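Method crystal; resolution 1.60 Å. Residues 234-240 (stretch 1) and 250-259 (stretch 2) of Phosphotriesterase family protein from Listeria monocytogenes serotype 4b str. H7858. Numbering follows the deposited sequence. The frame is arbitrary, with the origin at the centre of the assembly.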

# COMPACT_ATOMS: atom_id res chain seq x y z
N PHE A 234 -7.93 -9.26 2.00
CA PHE A 234 -8.36 -7.89 2.15
C PHE A 234 -8.36 -7.24 0.78
O PHE A 234 -7.55 -7.57 -0.08
CB PHE A 234 -7.44 -7.13 3.11
CG PHE A 234 -7.63 -7.52 4.56
CD1 PHE A 234 -8.52 -6.83 5.36
CD2 PHE A 234 -6.94 -8.60 5.10
CE1 PHE A 234 -8.70 -7.19 6.70
CE2 PHE A 234 -7.11 -8.97 6.43
CZ PHE A 234 -7.99 -8.26 7.23
N MET A 235 -9.29 -6.31 0.59
CA MET A 235 -9.46 -5.66 -0.72
C MET A 235 -9.38 -4.17 -0.53
O MET A 235 -10.19 -3.58 0.19
CB MET A 235 -10.79 -6.08 -1.33
CG MET A 235 -10.82 -7.58 -1.59
SD MET A 235 -12.40 -8.14 -2.18
CE MET A 235 -12.38 -7.40 -3.83
N SER A 236 -8.38 -3.57 -1.16
CA SER A 236 -8.08 -2.17 -0.96
C SER A 236 -8.73 -1.32 -2.05
O SER A 236 -8.44 -1.47 -3.24
CB SER A 236 -6.56 -1.95 -0.95
OG SER A 236 -6.25 -0.58 -0.72
N PHE A 237 -9.64 -0.45 -1.63
CA PHE A 237 -10.22 0.56 -2.51
C PHE A 237 -9.43 1.84 -2.27
O PHE A 237 -9.71 2.59 -1.33
CB PHE A 237 -11.71 0.74 -2.22
CG PHE A 237 -12.55 -0.41 -2.67
CD1 PHE A 237 -13.38 -0.30 -3.79
CD2 PHE A 237 -12.50 -1.63 -2.00
CE1 PHE A 237 -14.14 -1.38 -4.22
CE2 PHE A 237 -13.25 -2.72 -2.43
CZ PHE A 237 -14.08 -2.60 -3.54
N ASP A 238 -8.41 2.06 -3.09
CA ASP A 238 -7.43 3.10 -2.78
C ASP A 238 -7.35 4.18 -3.85
O ASP A 238 -6.39 4.95 -3.90
CB ASP A 238 -6.05 2.48 -2.51
CG ASP A 238 -5.68 1.44 -3.53
OD1 ASP A 238 -5.81 1.74 -4.73
OD2 ASP A 238 -5.27 0.33 -3.14
N GLY A 239 -8.38 4.24 -4.69
CA GLY A 239 -8.48 5.29 -5.69
C GLY A 239 -9.57 6.31 -5.38
O GLY A 239 -10.13 6.92 -6.30
N ILE A 240 -9.88 6.50 -4.10
CA ILE A 240 -10.87 7.49 -3.70
C ILE A 240 -10.54 8.84 -4.31
O ILE A 240 -9.38 9.26 -4.31
CB ILE A 240 -10.95 7.65 -2.16
CG1 ILE A 240 -11.30 6.31 -1.49
CG2 ILE A 240 -11.95 8.74 -1.78
CD1 ILE A 240 -12.55 5.64 -2.05
N ALA A 250 -19.48 5.15 -8.10
CA ALA A 250 -19.18 3.81 -8.59
C ALA A 250 -18.32 3.03 -7.59
O ALA A 250 -18.55 1.84 -7.36
CB ALA A 250 -18.50 3.87 -9.95
N ARG A 251 -17.33 3.70 -7.01
CA ARG A 251 -16.53 3.06 -5.97
C ARG A 251 -17.41 2.70 -4.77
O ARG A 251 -17.35 1.58 -4.25
CB ARG A 251 -15.35 3.94 -5.54
CG ARG A 251 -14.18 3.95 -6.54
CD ARG A 251 -13.05 4.87 -6.11
NE ARG A 251 -13.43 6.27 -6.30
CZ ARG A 251 -13.25 6.95 -7.43
NH1 ARG A 251 -12.68 6.36 -8.48
NH2 ARG A 251 -13.64 8.21 -7.51
N ILE A 252 -18.26 3.63 -4.37
CA ILE A 252 -19.10 3.42 -3.20
C ILE A 252 -20.09 2.27 -3.44
O ILE A 252 -20.31 1.43 -2.56
CB ILE A 252 -19.80 4.73 -2.77
CG1 ILE A 252 -18.78 5.67 -2.13
CG2 ILE A 252 -20.97 4.44 -1.83
CD1 ILE A 252 -19.30 7.07 -1.84
N ALA A 253 -20.65 2.21 -4.64
CA ALA A 253 -21.56 1.11 -4.99
C ALA A 253 -20.86 -0.25 -4.89
O ALA A 253 -21.46 -1.23 -4.43
CB ALA A 253 -22.14 1.32 -6.39
N ALA A 254 -19.60 -0.31 -5.32
CA ALA A 254 -18.85 -1.56 -5.32
C ALA A 254 -18.56 -1.99 -3.88
O ALA A 254 -18.64 -3.17 -3.54
CB ALA A 254 -17.54 -1.40 -6.11
N ILE A 255 -18.21 -1.02 -3.05
CA ILE A 255 -17.99 -1.29 -1.63
C ILE A 255 -19.26 -1.84 -0.99
O ILE A 255 -19.23 -2.86 -0.30
CB ILE A 255 -17.52 -0.03 -0.89
CG1 ILE A 255 -16.07 0.28 -1.28
CG2 ILE A 255 -17.62 -0.21 0.63
CD1 ILE A 255 -15.60 1.63 -0.84
N LEU A 256 -20.39 -1.17 -1.25
CA LEU A 256 -21.65 -1.58 -0.64
C LEU A 256 -22.14 -2.93 -1.16
O LEU A 256 -22.80 -3.67 -0.43
CB LEU A 256 -22.71 -0.49 -0.80
CG LEU A 256 -22.42 0.79 -0.02
CD1 LEU A 256 -23.49 1.83 -0.31
CD2 LEU A 256 -22.33 0.50 1.48
N TYR A 257 -21.81 -3.27 -2.40
CA TYR A 257 -22.11 -4.63 -2.87
C TYR A 257 -21.37 -5.66 -2.03
O TYR A 257 -21.95 -6.67 -1.60
CB TYR A 257 -21.76 -4.82 -4.36
CG TYR A 257 -21.89 -6.26 -4.78
CD1 TYR A 257 -23.14 -6.84 -4.97
CD2 TYR A 257 -20.76 -7.06 -4.95
CE1 TYR A 257 -23.27 -8.17 -5.34
CE2 TYR A 257 -20.88 -8.40 -5.32
CZ TYR A 257 -22.13 -8.94 -5.51
OH TYR A 257 -22.24 -10.26 -5.88
N LEU A 258 -20.08 -5.43 -1.79
CA LEU A 258 -19.31 -6.37 -0.99
C LEU A 258 -19.87 -6.43 0.44
O LEU A 258 -19.96 -7.51 1.01
CB LEU A 258 -17.82 -6.00 -0.97
CG LEU A 258 -17.06 -6.41 -2.25
CD1 LEU A 258 -15.68 -5.76 -2.28
CD2 LEU A 258 -16.94 -7.94 -2.36
N VAL A 259 -20.27 -5.28 0.98
CA VAL A 259 -20.90 -5.27 2.31
C VAL A 259 -22.17 -6.12 2.28
O VAL A 259 -22.39 -6.96 3.15
CB VAL A 259 -21.20 -3.85 2.82
CG1 VAL A 259 -21.99 -3.91 4.14
CG2 VAL A 259 -19.91 -3.06 3.02

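This is a small, mainly apolar packing of a strand against a nearly antiparallel helix, centred on the ring of Phe237 and closed at the loop end by the guanidinium of Arg251, with no hydrogen bond passing between the two stretches. The axes of strand 234-237 and helix 250-259 run at 162° and come no closer than 10.6 Å, a gap that side chains must fill.

Alternation along the strand decides which residues do so. Met235 and Phe237 point toward the helix, whereas Phe234 and Ser236 are out of its reach; the Ser236 hydroxyl instead donates a hydrogen bond from OG to Asp238 OD2 (2.8 Å). On the helix, Arg251, Ala254, Ile255 and Leu258 recur at spacings of three and four residues, which keeps them along one side.

Phe237 buries the most surface here, as a broad, flat ring can meet several helical residues at once. Ile255 CG1 lies over one face of the Phe237 ring, 3.8 Å from its centroid and 12° off the normal, a CH-pi contact. Although its CA-to-CB bond points sideways, the branched side chain of Ile255 brings its end nearer. Leu258 CD1 sits at the ring edge, 3.8 Å from Phe237 CZ, and the same methyl meets Met235 CE at 4.0 Å, so leucine links the two strand side chains. Ala254 adds a small apolar contact, its CB 3.9 Å from Phe237 CE1.

Beyond the strand, the long side chain of Arg251 reaches the loop. Arg251 CD lies 4.2 Å from Ile240 CD1, an aliphatic contact, while Gly239 O sits over one face of the guanidinium, 3.3 Å from Arg251 CZ. That position gives poor hydrogen-bond angles; the guanidinium nitrogens hydrogen-bond instead just outside the two stretches.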